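Local coordinates for protein AGR_C_1268p (Agrobacterium tumefaciens str. C58, PDB 2GHS) that probably acts as a regucalcin-like gluconolactonase, using one bound divalent metal ion on a six-bladed beta-propeller of the SMP-30 family, at residues S60-W65 with E75-S80; N67-E72 with P89-A94; V221-T226 with D254-D259. One frame throughout, in Å; residues are numbered along the deposited sequence. Where two conformers were deposited one is given.

Contact 1. Residues S60-W65 with E75-S80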
ATOM      1  N   SER A  60      -5.183  -1.366 -18.870  1.00 11.04           N
ATOM      2  CA  SER A  60      -6.348  -2.235 -18.898  1.00 11.97           C
ATOM      3  C   SER A  60      -7.548  -1.681 -18.126  1.00 14.97           C
ATOM      4  O   SER A  60      -8.621  -2.293 -18.164  1.00 16.15           O
ATOM      5  CB  SER A  60      -5.982  -3.589 -18.306  1.00 13.66           C
ATOM      6  OG  SER A  60      -5.688  -3.446 -16.955  1.00 15.28           O
ATOM      7  N   GLY A  61      -7.356  -0.582 -17.387  1.00 11.01           N
ATOM      8  CA  GLY A  61      -8.405   0.027 -16.565  1.00  9.81           C
ATOM      9  C   GLY A  61      -8.806  -0.881 -15.431  1.00  8.33           C
ATOM     10  O   GLY A  61      -9.981  -0.988 -15.083  1.00 10.69           O
ATOM     11  N   THR A  62      -7.808  -1.494 -14.816  1.00  5.74           N
ATOM     12  CA  THR A  62      -8.021  -2.539 -13.796  1.00  6.19           C
ATOM     13  C   THR A  62      -7.321  -2.197 -12.445  1.00  7.07           C
ATOM     14  O   THR A  62      -6.146  -1.841 -12.422  1.00  8.64           O
ATOM     15  CB  THR A  62      -7.506  -3.902 -14.309  1.00  7.69           C
ATOM     16  OG1 THR A  62      -8.187  -4.241 -15.523  1.00  9.84           O
ATOM     17  CG2 THR A  62      -7.765  -4.989 -13.309  1.00 12.62           C
ATOM     18  N   ALA A  63      -8.084  -2.239 -11.364  1.00  6.76           N
ATOM     19  CA  ALA A  63      -7.548  -2.131 -10.024  1.00  5.89           C
ATOM     20  C   ALA A  63      -7.220  -3.521  -9.511  1.00  9.02           C
ATOM     21  O   ALA A  63      -7.959  -4.473  -9.719  1.00  7.34           O
ATOM     22  CB  ALA A  63      -8.577  -1.438  -9.113  1.00  8.89           C
ATOM     23  N   TRP A  64      -6.109  -3.608  -8.803  1.00  8.03           N
ATOM     24  CA  TRP A  64      -5.636  -4.828  -8.203  1.00  8.12           C
ATOM     25  C   TRP A  64      -5.407  -4.581  -6.705  1.00  7.32           C
ATOM     26  O   TRP A  64      -4.994  -3.482  -6.300  1.00 10.09           O
ATOM     27  CB  TRP A  64      -4.316  -5.230  -8.851  1.00  8.49           C
ATOM     28  CG  TRP A  64      -4.384  -5.546 -10.316  1.00  8.68           C
ATOM     29  CD1 TRP A  64      -4.242  -4.671 -11.337  1.00  9.95           C
ATOM     30  CD2 TRP A  64      -4.537  -6.838 -10.902  1.00  7.24           C
ATOM     31  NE1 TRP A  64      -4.329  -5.342 -12.539  1.00 11.46           N
ATOM     32  CE2 TRP A  64      -4.498  -6.682 -12.280  1.00  8.63           C
ATOM     33  CE3 TRP A  64      -4.685  -8.128 -10.379  1.00  8.28           C
ATOM     34  CZ2 TRP A  64      -4.625  -7.767 -13.158  1.00 12.40           C
ATOM     35  CZ3 TRP A  64      -4.811  -9.213 -11.258  1.00  9.24           C
ATOM     36  CH2 TRP A  64      -4.778  -9.011 -12.630  1.00 10.67           C
ATOM     37  N   TRP A  65      -5.674  -5.591  -5.875  1.00  6.83           N
ATOM     38  CA  TRP A  65      -5.281  -5.528  -4.454  1.00  8.19           C
ATOM     39  C   TRP A  65      -5.172  -6.932  -3.900  1.00  7.66           C
ATOM     40  O   TRP A  65      -5.491  -7.913  -4.603  1.00  8.50           O
ATOM     41  CB  TRP A  65      -6.253  -4.678  -3.618  1.00  6.52           C
ATOM     42  CG  TRP A  65      -7.636  -5.181  -3.518  1.00  8.79           C
ATOM     43  CD1 TRP A  65      -8.135  -6.041  -2.574  1.00  9.67           C
ATOM     44  CD2 TRP A  65      -8.729  -4.826  -4.361  1.00  6.28           C
ATOM     45  NE1 TRP A  65      -9.472  -6.246  -2.800  1.00  8.95           N
ATOM     46  CE2 TRP A  65      -9.860  -5.505  -3.887  1.00  7.50           C
ATOM     47  CE3 TRP A  65      -8.854  -3.995  -5.485  1.00  9.07           C
ATOM     48  CZ2 TRP A  65     -11.097  -5.407  -4.501  1.00  8.39           C
ATOM     49  CZ3 TRP A  65     -10.103  -3.880  -6.092  1.00 10.74           C
ATOM     50  CH2 TRP A  65     -11.198  -4.596  -5.596  1.00  9.47           C
ATOM     51  N   GLU A  75      -8.873  -8.614  -8.569  1.00  8.24           N
ATOM     52  CA  GLU A  75      -8.810  -7.877  -9.840  1.00  7.98           C
ATOM     53  C   GLU A  75     -10.216  -7.320 -10.097  1.00  9.98           C
ATOM     54  O   GLU A  75     -11.183  -8.063 -10.056  1.00  7.27           O
ATOM     55  CB  GLU A  75      -8.434  -8.841 -10.958  1.00 11.09           C
ATOM     56  CG  GLU A  75      -8.334  -8.212 -12.321  1.00  9.91           C
ATOM     57  CD  GLU A  75      -8.034  -9.194 -13.449  1.00 18.57           C
ATOM     58  OE1 GLU A  75      -7.928 -10.421 -13.213  1.00 13.80           O
ATOM     59  OE2 GLU A  75      -7.893  -8.712 -14.602  1.00 13.87           O
ATOM     60  N   LEU A  76     -10.296  -6.003 -10.342  1.00  7.30           N
ATOM     61  CA  LEU A  76     -11.546  -5.327 -10.611  1.00  6.07           C
ATOM     62  C   LEU A  76     -11.394  -4.462 -11.837  1.00  5.43           C
ATOM     63  O   LEU A  76     -10.684  -3.464 -11.815  1.00  7.87           O
ATOM     64  CB  LEU A  76     -11.959  -4.437  -9.426  1.00  8.37           C
ATOM     65  CG  LEU A  76     -13.275  -3.651  -9.617  1.00 11.93           C
ATOM     66  CD1 LEU A  76     -14.447  -4.591  -9.805  1.00 13.30           C
ATOM     67  CD2 LEU A  76     -13.524  -2.689  -8.470  1.00 14.07           C
ATOM     68  N   HIS A  77     -12.131  -4.804 -12.887  1.00  5.98           N
ATOM     69  CA  HIS A  77     -12.189  -3.958 -14.080  1.00  7.64           C
ATOM     70  C   HIS A  77     -13.184  -2.830 -13.801  1.00  7.85           C
ATOM     71  O   HIS A  77     -14.378  -3.069 -13.659  1.00  8.89           O
ATOM     72  CB  HIS A  77     -12.644  -4.766 -15.314  1.00  7.85           C
ATOM     73  CG  HIS A  77     -12.658  -3.964 -16.574  1.00  6.65           C
ATOM     74  ND1 HIS A  77     -13.818  -3.468 -17.131  1.00 14.33           N
ATOM     75  CD2 HIS A  77     -11.638  -3.493 -17.332  1.00 13.49           C
ATOM     76  CE1 HIS A  77     -13.508  -2.756 -18.202  1.00 16.07           C
ATOM     77  NE2 HIS A  77     -12.192  -2.758 -18.345  1.00 13.82           N
ATOM     78  N   LEU A  78     -12.701  -1.602 -13.749  1.00  8.14           N
ATOM     79  CA  LEU A  78     -13.509  -0.525 -13.166  1.00 12.12           C
ATOM     80  C   LEU A  78     -14.777  -0.201 -13.899  1.00 15.16           C
ATOM     81  O   LEU A  78     -15.849  -0.015 -13.283  1.00 14.89           O
ATOM     82  CB  LEU A  78     -12.686   0.747 -13.054  1.00 14.79           C
ATOM     83  CG  LEU A  78     -11.604   0.764 -12.008  1.00 19.61           C
ATOM     84  CD1 LEU A  78     -11.114   2.194 -11.924  1.00 25.19           C
ATOM     85  CD2 LEU A  78     -12.125   0.275 -10.669  1.00 22.78           C
ATOM     86  N   ALA A  79     -14.644  -0.066 -15.214  1.00 12.86           N
ATOM     87  CA  ALA A  79     -15.744   0.404 -16.039  1.00 15.63           C
ATOM     88  C   ALA A  79     -16.913  -0.545 -16.014  1.00 17.71           C
ATOM     89  O   ALA A  79     -18.082  -0.103 -16.053  1.00 19.45           O
ATOM     90  CB  ALA A  79     -15.256   0.602 -17.464  1.00 16.65           C
ATOM     91  N   SER A  80     -16.614  -1.840 -15.949  1.00 15.51           N
ATOM     92  CA  SER A  80     -17.624  -2.875 -16.022  1.00 15.80           C
ATOM     93  C   SER A  80     -18.023  -3.442 -14.661  1.00 16.59           C
ATOM     94  O   SER A  80     -19.090  -4.064 -14.528  1.00 16.03           O
ATOM     95  CB  SER A  80     -17.085  -3.998 -16.891  1.00 14.86           C
ATOM     96  OG  SER A  80     -16.055  -4.700 -16.215  1.00 13.81           O
TER
HETATM   97  O   HOH W   1     -11.980   0.206 -16.502  1.00 21.65           O
HETATM   98  O   HOH W   2      -8.949  -6.700 -15.936  1.00 31.28           O

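Contact 2. Residues N67-E72 with P89-A94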
ATOM      1  N   ASN A  67      -5.834  -9.767  -0.583  1.00  8.42           N
ATOM      2  CA  ASN A  67      -6.386 -10.220   0.712  1.00  6.75           C
ATOM      3  C   ASN A  67      -5.275 -11.027   1.358  1.00  6.71           C
ATOM      4  O   ASN A  67      -5.142 -12.200   1.088  1.00  8.34           O
ATOM      5  CB  ASN A  67      -7.641 -11.030   0.506  1.00  8.34           C
ATOM      6  CG  ASN A  67      -8.413 -11.275   1.794  1.00 13.61           C
ATOM      7  OD1 ASN A  67      -8.075 -10.744   2.834  1.00 14.73           O
ATOM      8  ND2 ASN A  67      -9.474 -12.080   1.706  1.00 11.92           N
ATOM      9  N   ILE A  68      -4.440 -10.343   2.141  1.00  9.39           N
ATOM     10  CA  ILE A  68      -3.096 -10.873   2.444  1.00  9.34           C
ATOM     11  C   ILE A  68      -3.169 -12.258   3.079  1.00 11.09           C
ATOM     12  O   ILE A  68      -2.571 -13.225   2.586  1.00 10.89           O
ATOM     13  CB  ILE A  68      -2.261  -9.931   3.368  1.00 10.51           C
ATOM     14  CG1 ILE A  68      -1.911  -8.632   2.665  1.00 14.15           C
ATOM     15  CG2 ILE A  68      -0.938 -10.660   3.795  1.00 13.01           C
ATOM     16  CD1 ILE A  68      -1.065  -7.723   3.541  1.00 16.30           C
ATOM     17  N   LEU A  69      -3.886 -12.346   4.180  1.00 10.20           N
ATOM     18  CA  LEU A  69      -3.896 -13.548   5.019  1.00 12.78           C
ATOM     19  C   LEU A  69      -4.605 -14.717   4.350  1.00 13.61           C
ATOM     20  O   LEU A  69      -4.344 -15.839   4.691  1.00 15.35           O
ATOM     21  CB  LEU A  69      -4.560 -13.247   6.369  1.00 13.56           C
ATOM     22  CG  LEU A  69      -3.939 -12.068   7.156  1.00 19.56           C
ATOM     23  CD1 LEU A  69      -4.668 -11.821   8.466  1.00 21.26           C
ATOM     24  CD2 LEU A  69      -2.460 -12.324   7.414  1.00 20.66           C
ATOM     25  N   GLU A  70      -5.460 -14.452   3.358  1.00 10.50           N
ATOM     26  CA  GLU A  70      -6.144 -15.523   2.615  1.00 10.36           C
ATOM     27  C   GLU A  70      -5.471 -15.880   1.269  1.00  7.34           C
ATOM     28  O   GLU A  70      -6.003 -16.692   0.487  1.00  9.60           O
ATOM     29  CB  GLU A  70      -7.606 -15.146   2.355  1.00 12.19           C
ATOM     30  CG  GLU A  70      -8.399 -14.927   3.635  1.00 17.55           C
ATOM     31  CD  GLU A  70      -8.939 -16.207   4.266  1.00 33.29           C
ATOM     32  OE1 GLU A  70      -8.391 -17.306   4.032  1.00 35.31           O
ATOM     33  OE2 GLU A  70      -9.943 -16.098   5.001  1.00 45.32           O
ATOM     34  N   ARG A  71      -4.340 -15.253   0.980  1.00  7.50           N
ATOM     35  CA  ARG A  71      -3.532 -15.590  -0.211  1.00  7.73           C
ATOM     36  C   ARG A  71      -4.315 -15.346  -1.505  1.00  9.56           C
ATOM     37  O   ARG A  71      -4.377 -16.210  -2.364  1.00 10.71           O
ATOM     38  CB  ARG A  71      -2.992 -17.014  -0.143  1.00  8.10           C
ATOM     39  CG  ARG A  71      -2.196 -17.320   1.096  1.00  8.05           C
ATOM     40  CD  ARG A  71      -1.489 -18.705   1.034  1.00  9.26           C
ATOM     41  NE  ARG A  71      -2.430 -19.684   0.498  1.00 12.91           N
ATOM     42  CZ  ARG A  71      -3.339 -20.340   1.197  1.00 15.24           C
ATOM     43  NH1 ARG A  71      -3.330 -20.284   2.501  1.00 14.75           N
ATOM     44  NH2 ARG A  71      -4.215 -21.128   0.586  1.00 13.93           N
ATOM     45  N   GLU A  72      -4.978 -14.195  -1.577  1.00  9.14           N
ATOM     46  CA  GLU A  72      -5.750 -13.842  -2.808  1.00  8.43           C
ATOM     47  C   GLU A  72      -5.275 -12.564  -3.447  1.00 10.21           C
ATOM     48  O   GLU A  72      -4.958 -11.615  -2.747  1.00  7.86           O
ATOM     49  CB  GLU A  72      -7.228 -13.660  -2.485  1.00  9.58           C
ATOM     50  CG  GLU A  72      -7.914 -14.884  -1.950  1.00  9.83           C
ATOM     51  CD  GLU A  72      -9.284 -14.578  -1.342  1.00 12.56           C
ATOM     52  OE1 GLU A  72      -9.650 -13.400  -1.028  1.00 11.57           O
ATOM     53  OE2 GLU A  72     -10.012 -15.592  -1.158  1.00 18.24           O
ATOM     54  N   PRO A  89      -0.173 -19.233  -3.925  1.00  7.59           N
ATOM     55  CA  PRO A  89       0.445 -20.193  -3.035  1.00  9.30           C
ATOM     56  C   PRO A  89       1.259 -19.492  -1.912  1.00 10.32           C
ATOM     57  O   PRO A  89       2.057 -20.158  -1.275  1.00 11.16           O
ATOM     58  CB  PRO A  89       1.438 -20.916  -3.954  1.00  8.11           C
ATOM     59  CG  PRO A  89       1.846 -19.860  -4.941  1.00  7.95           C
ATOM     60  CD  PRO A  89       0.676 -18.899  -5.072  1.00  9.90           C
ATOM     61  N   PHE A  90       1.099 -18.174  -1.733  1.00  7.79           N
ATOM     62  CA  PHE A  90       1.822 -17.410  -0.762  1.00  7.50           C
ATOM     63  C   PHE A  90       0.980 -16.193  -0.386  1.00  8.09           C
ATOM     64  O   PHE A  90      -0.081 -15.942  -1.010  1.00  8.24           O
ATOM     65  CB  PHE A  90       3.235 -17.034  -1.260  1.00  8.88           C
ATOM     66  CG  PHE A  90       3.287 -16.459  -2.652  1.00  6.81           C
ATOM     67  CD1 PHE A  90       2.517 -15.387  -3.011  1.00  6.18           C
ATOM     68  CD2 PHE A  90       4.103 -17.041  -3.616  1.00  8.03           C
ATOM     69  CE1 PHE A  90       2.569 -14.839  -4.316  1.00  9.22           C
ATOM     70  CE2 PHE A  90       4.156 -16.517  -4.883  1.00 11.06           C
ATOM     71  CZ  PHE A  90       3.377 -15.431  -5.254  1.00 10.07           C
HETATM   72  N   MSE A  91       1.447 -15.451   0.621  1.00  8.81           N
HETATM   73  CA  MSE A  91       0.755 -14.243   1.036  1.00  9.19           C
HETATM   74  C   MSE A  91       1.333 -13.080   0.272  1.00  9.92           C
HETATM   75  O   MSE A  91       2.356 -12.511   0.654  1.00  9.78           O
HETATM   76  CB  MSE A  91       0.852 -14.024   2.571  1.00  8.00           C
HETATM   77  CG  MSE A  91       0.151 -15.082   3.347  1.00  7.85           C
HETATM   78 SE   MSE A  91       0.198 -14.575   5.250  1.00 12.11          SE
HETATM   79  CE  MSE A  91      -0.726 -15.980   5.984  1.00  9.89           C
ATOM     80  N   GLY A  92       0.711 -12.739  -0.838  1.00  9.30           N
ATOM     81  CA  GLY A  92       1.159 -11.557  -1.581  1.00  9.95           C
ATOM     82  C   GLY A  92       0.737 -10.307  -0.847  1.00  9.43           C
ATOM     83  O   GLY A  92      -0.362 -10.265  -0.304  1.00 10.28           O
ATOM     84  N   SER A  93       1.583  -9.264  -0.889  1.00  8.49           N
ATOM     85  CA  SER A  93       1.220  -7.961  -0.328  1.00  8.02           C
ATOM     86  C   SER A  93       1.475  -6.734  -1.184  1.00 10.00           C
ATOM     87  O   SER A  93       0.990  -5.655  -0.808  1.00  9.11           O
ATOM     88  CB  SER A  93       1.909  -7.757   0.994  1.00 11.03           C
ATOM     89  OG  SER A  93       3.319  -7.666   0.779  1.00 10.83           O
ATOM     90  N   ALA A  94       2.218  -6.872  -2.293  1.00  8.67           N
ATOM     91  CA  ALA A  94       2.455  -5.724  -3.203  1.00  8.96           C
ATOM     92  C   ALA A  94       2.565  -6.193  -4.611  1.00  9.66           C
ATOM     93  O   ALA A  94       3.044  -7.288  -4.865  1.00 10.69           O
ATOM     94  CB  ALA A  94       3.687  -4.945  -2.850  1.00 11.09           C
TER
HETATM   95  O   HOH W   3      -2.203 -12.386  -0.715  1.00 12.99           O

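Contact 3. Residues V221-T226 with D254-D259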
ATOM      1  N   VAL A 221      12.436  12.899  10.963  1.00 14.40           N
ATOM      2  CA  VAL A 221      11.016  12.902  11.350  1.00 14.28           C
ATOM      3  C   VAL A 221      10.291  14.017  10.619  1.00 15.98           C
ATOM      4  O   VAL A 221      10.663  15.186  10.724  1.00 16.49           O
ATOM      5  CB  VAL A 221      10.809  13.082  12.851  1.00 15.41           C
ATOM      6  CG1 VAL A 221       9.318  13.146  13.218  1.00 18.42           C
ATOM      7  CG2 VAL A 221      11.461  11.972  13.642  1.00 21.90           C
ATOM      8  N   PHE A 222       9.272  13.660   9.848  1.00 12.91           N
ATOM      9  CA  PHE A 222       8.493  14.612   9.084  1.00 12.50           C
ATOM     10  C   PHE A 222       7.137  14.907   9.752  1.00 11.71           C
ATOM     11  O   PHE A 222       6.796  16.086   9.958  1.00 16.40           O
ATOM     12  CB  PHE A 222       8.333  14.084   7.648  1.00 12.32           C
ATOM     13  CG  PHE A 222       7.538  14.976   6.719  1.00 12.40           C
ATOM     14  CD1 PHE A 222       7.807  16.331   6.597  1.00 15.09           C
ATOM     15  CD2 PHE A 222       6.560  14.423   5.911  1.00 16.27           C
ATOM     16  CE1 PHE A 222       7.088  17.117   5.704  1.00 14.94           C
ATOM     17  CE2 PHE A 222       5.841  15.215   5.001  1.00 16.72           C
ATOM     18  CZ  PHE A 222       6.101  16.553   4.908  1.00 19.68           C
ATOM     19  N   ILE A 223       6.390  13.856  10.102  1.00 14.30           N
ATOM     20  CA  ILE A 223       5.094  13.997  10.812  1.00 12.63           C
ATOM     21  C   ILE A 223       5.068  13.117  12.083  1.00 12.29           C
ATOM     22  O   ILE A 223       5.105  11.881  11.981  1.00 15.77           O
ATOM     23  CB  ILE A 223       3.897  13.624   9.876  1.00 13.21           C
ATOM     24  CG1 ILE A 223       3.923  14.505   8.606  1.00 18.35           C
ATOM     25  CG2 ILE A 223       2.565  13.735  10.657  1.00 18.28           C
ATOM     26  CD1 ILE A 223       3.056  14.006   7.442  1.00 17.12           C
ATOM     27  N   ASP A 224       5.041  13.772  13.259  1.00 15.00           N
ATOM     28  CA  ASP A 224       4.972  13.072  14.531  1.00 14.44           C
ATOM     29  C   ASP A 224       3.485  12.969  14.893  1.00 18.07           C
ATOM     30  O   ASP A 224       2.834  13.971  15.259  1.00 13.75           O
ATOM     31  CB  ASP A 224       5.731  13.843  15.620  1.00 18.71           C
ATOM     32  CG  ASP A 224       5.861  13.051  16.920  1.00 24.12           C
ATOM     33  OD1 ASP A 224       5.055  12.138  17.166  1.00 28.37           O
ATOM     34  OD2 ASP A 224       6.774  13.368  17.700  1.00 32.04           O
ATOM     35  N   SER A 225       2.956  11.760  14.775  1.00 17.86           N
ATOM     36  CA  SER A 225       1.559  11.508  15.138  0.50 20.64           C
ATOM     37  C   SER A 225       1.515  10.489  16.274  1.00 21.49           C
ATOM     38  O   SER A 225       0.567   9.734  16.409  1.00 23.73           O
ATOM     39  CB  SER A 225       0.724  11.047  13.923  0.50 21.50           C
ATOM     40  OG  SER A 225       1.066   9.743  13.469  0.50 17.70           O
ATOM     41  N   THR A 226       2.556  10.487  17.113  1.00 21.06           N
ATOM     42  CA  THR A 226       2.684   9.509  18.197  1.00 23.18           C
ATOM     43  C   THR A 226       1.637   9.743  19.269  1.00 25.26           C
ATOM     44  O   THR A 226       1.421  10.861  19.715  1.00 26.76           O
ATOM     45  CB  THR A 226       4.061   9.571  18.854  1.00 24.26           C
ATOM     46  OG1 THR A 226       5.084   9.287  17.887  1.00 32.39           O
ATOM     47  CG2 THR A 226       4.157   8.574  20.042  1.00 32.36           C
ATOM     48  N   ASP A 254      -6.165  10.457   5.920  1.00  7.80           N
ATOM     49  CA  ASP A 254      -5.666  11.754   6.350  1.00  9.18           C
ATOM     50  C   ASP A 254      -4.783  12.338   5.258  1.00  9.38           C
ATOM     51  O   ASP A 254      -3.908  11.648   4.700  1.00 11.23           O
ATOM     52  CB  ASP A 254      -4.866  11.581   7.634  1.00  8.65           C
ATOM     53  CG  ASP A 254      -5.759  11.326   8.821  1.00 13.24           C
ATOM     54  OD1 ASP A 254      -6.851  11.990   8.886  1.00 11.51           O
ATOM     55  OD2 ASP A 254      -5.412  10.480   9.678  1.00 12.26           O
ATOM     56  N   ARG A 255      -4.955  13.624   5.018  1.00  6.73           N
ATOM     57  CA  ARG A 255      -4.158  14.353   4.048  1.00  7.21           C
ATOM     58  C   ARG A 255      -3.286  15.414   4.750  1.00  8.31           C
ATOM     59  O   ARG A 255      -3.746  16.199   5.584  1.00  8.30           O
ATOM     60  CB  ARG A 255      -5.074  15.001   3.037  1.00  6.84           C
ATOM     61  CG  ARG A 255      -4.423  15.854   1.987  1.00  8.50           C
ATOM     62  CD  ARG A 255      -5.514  16.556   1.154  1.00 10.17           C
ATOM     63  NE  ARG A 255      -5.010  17.407   0.062  1.00  8.98           N
ATOM     64  CZ  ARG A 255      -5.826  18.083  -0.726  1.00  8.52           C
ATOM     65  NH1 ARG A 255      -7.139  18.013  -0.554  1.00  9.18           N
ATOM     66  NH2 ARG A 255      -5.342  18.826  -1.688  1.00  8.58           N
ATOM     67  N   TYR A 256      -2.020  15.354   4.379  1.00  6.79           N
ATOM     68  CA  TYR A 256      -0.962  16.262   4.865  1.00  7.12           C
ATOM     69  C   TYR A 256      -0.329  17.072   3.767  1.00  9.52           C
ATOM     70  O   TYR A 256       0.034  16.524   2.711  1.00 10.32           O
ATOM     71  CB  TYR A 256       0.110  15.427   5.514  1.00  8.86           C
ATOM     72  CG  TYR A 256      -0.395  14.552   6.673  1.00  8.59           C
ATOM     73  CD1 TYR A 256      -0.862  13.249   6.454  1.00  9.61           C
ATOM     74  CD2 TYR A 256      -0.399  15.031   7.972  1.00 11.62           C
ATOM     75  CE1 TYR A 256      -1.323  12.461   7.518  1.00 10.43           C
ATOM     76  CE2 TYR A 256      -0.850  14.237   9.030  1.00 11.21           C
ATOM     77  CZ  TYR A 256      -1.312  12.962   8.804  1.00 10.09           C
ATOM     78  OH  TYR A 256      -1.754  12.170   9.871  1.00 13.42           O
ATOM     79  N   ASP A 257      -0.117  18.348   4.047  1.00  9.20           N
ATOM     80  CA  ASP A 257       0.460  19.253   3.044  1.00  9.90           C
ATOM     81  C   ASP A 257       1.956  19.070   3.024  1.00 11.32           C
ATOM     82  O   ASP A 257       2.468  18.172   3.688  1.00 12.50           O
ATOM     83  CB  ASP A 257       0.029  20.687   3.288  1.00 11.81           C
ATOM     84  CG  ASP A 257       0.647  21.319   4.554  1.00 11.36           C
ATOM     85  OD1 ASP A 257       1.666  20.790   5.097  1.00 13.35           O
ATOM     86  OD2 ASP A 257       0.108  22.373   4.968  1.00 16.05           O
ATOM     87  N   THR A 258       2.676  19.841   2.206  1.00 12.97           N
ATOM     88  CA  THR A 258       4.089  19.534   2.066  1.00 14.91           C
ATOM     89  C   THR A 258       4.919  20.015   3.269  1.00 15.03           C
ATOM     90  O   THR A 258       6.128  19.724   3.309  1.00 19.28           O
ATOM     91  CB  THR A 258       4.703  20.124   0.797  1.00 18.10           C
ATOM     92  OG1 THR A 258       4.620  21.545   0.866  1.00 18.86           O
ATOM     93  CG2 THR A 258       3.960  19.621  -0.474  1.00 21.30           C
ATOM     94  N   ASP A 259       4.310  20.744   4.209  1.00 16.73           N
ATOM     95  CA  ASP A 259       4.956  21.046   5.499  1.00 17.40           C
ATOM     96  C   ASP A 259       4.655  19.996   6.580  1.00 16.89           C
ATOM     97  O   ASP A 259       5.139  20.076   7.708  1.00 16.69           O
ATOM     98  CB  ASP A 259       4.504  22.410   5.989  1.00 19.35           C
ATOM     99  CG  ASP A 259       5.151  23.544   5.208  1.00 25.18           C
ATOM    100  OD1 ASP A 259       6.274  23.332   4.727  1.00 29.56           O
ATOM    101  OD2 ASP A 259       4.534  24.617   5.090  1.00 35.11           O
TER

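Contact 1. Residues S60-W65 with E75-S80
E75 lays its side chain along one face of the W64 indole: CG sits 3.7 Å from the centroid of the six-membered ring and close to its normal, a CH-pi contact. CG stands anti to the backbone N (chi1 -180°) and the extended chain carries CD to 3.4 Å from W64 CH2; the carboxylate lies within 16° of the indole plane. T62 CG2 lies over the same indole face and presses on E75 CG (3.4 Å). These three residues share one face of an antiparallel hairpin, the two middle strands of a four-stranded propeller blade. Between strands 62-65 and 75-77, A63 and L76 form the hydrogen-bonded pair, A63 N to L76 O and L76 N to A63 O both 2.9 Å; on their face L76 CB meets W65 CZ3 at 3.9 Å. Beyond the pair, L78 N donates to G61 O in a nearly straight bond (3.1 Å, 173°). Further out, a water that donates to E75 OE2 (2.6 Å) also bonds T62 OG1, and H86 NE2 bonds OE1, so both oxygens are held. G61, at positive phi, and T62 face D57 in a G1 beta bulge.

Contact 2. Residues N67-E72 with P89-A94
R71 and M91 bring their CA atoms to 4.7 Å, the closest CA pair between the 67-72 turn and the residues leading into strand 92-99, without a hydrogen bond across. This is a seam between propeller blades: the turn closes the hairpin of strands 62-67 and 72-77, with R71 and E72 facing N67 in a G1 beta bulge, and meets the innermost strand of the following blade. M91, a selenomethionine in the crystal, has the largest share of the buried surface, with I68 and R71 close behind. CG lies anti to its carbonyl carbon (chi1 -65°) and sits 3.4 Å from I68 O; the extended chain beyond sets SE 4.1 Å from L69 CD2. I68 crosses M91 at about a right angle, CG2 against CB, while its CD1 reaches S93 CB at 3.9 Å. S93 OG itself bonds S136 OG and N137 O. On the outer flank R71 packs its aliphatic chain against F90 O, which CB approaches to 3.2 Å; NE bonds L88 O. I68 also touches R135 and N137, predicted to bind substrate, and lies close to E52, predicted to bind the metal, placing the inner end of the seam beside the probable active site. A water lies 2.8 Å from G92 O and 3.4 Å from I68 O, probably donating to the first and at most weakly to the second.

Contact 3. Residues V221-T226 with D254-D259
The Y256 ring receives I223 over one face, and the F222 ring has T258 O at its edge. I223 CD1 sits 3.9 Å from the centroid of the tyrosine ring, 28° off its normal, in a CH-pi contact displaced toward the root of the side chain: CG and CD2 are both 3.6 Å from the methyl. The second branch, CG2, reaches Y256 CE2 at 3.8 Å, so the isoleucine spans the CG-CD2-CE2 flank of the ring. I223 CB points toward the other segment, and chi2 of 164° extends CD1 from CG1 over the ring. Y256 also stacks with the H262 ring and touches M232 and R247. At the F222 edge, T258 O lies in the ring plane, 3.6 Å from CZ, while D259 C is 3.9 Å from CE1 at an oblique angle. F222 CG is anti to its backbone N (chi1 -180°), sending the ring across to the turn; Y194 meets it from within its own sheet. Strand 220-224 is the outermost strand of one propeller blade and 252-256 belongs to the next, so this is packing between blades. F222 and I223 both face L203 in a classic beta bulge, consistent with both reaching this contact. D224 OD1 accepts from T226 N (3.0 Å) in an Asx turn that ends the strand. The contact combines CH-pi and apolar packing at Y256 with a carbonyl oxygen against the weakly positive ring edge of F222, and no directional hydrogen bond links the two segments across the seam.

In the fold
Contacts 1 and 2 share one hairpin: 60-65 and 75-80 pair its strands, while 67-72 is its turn, so their segments alternate along the chain. Contact 1 is internal to a blade and so combines regular backbone hydrogen bonds with side-chain packing. Contacts 2 and 3 both join neighbouring blades, lack direct hydrogen bonds and depend on side chains packed against one another and against backbone carbonyls, with a water between the backbones in contact 2. Contact 2 lies nearest the chain centre, beside predicted metal and substrate residues; contact 3 is about 17 Å from that centre. Both have solvent-exposed residues, R71 and P89 in contact 2, T258 and D259 in contact 3. Contact 3 stands on the opposite side of the propeller from the other two.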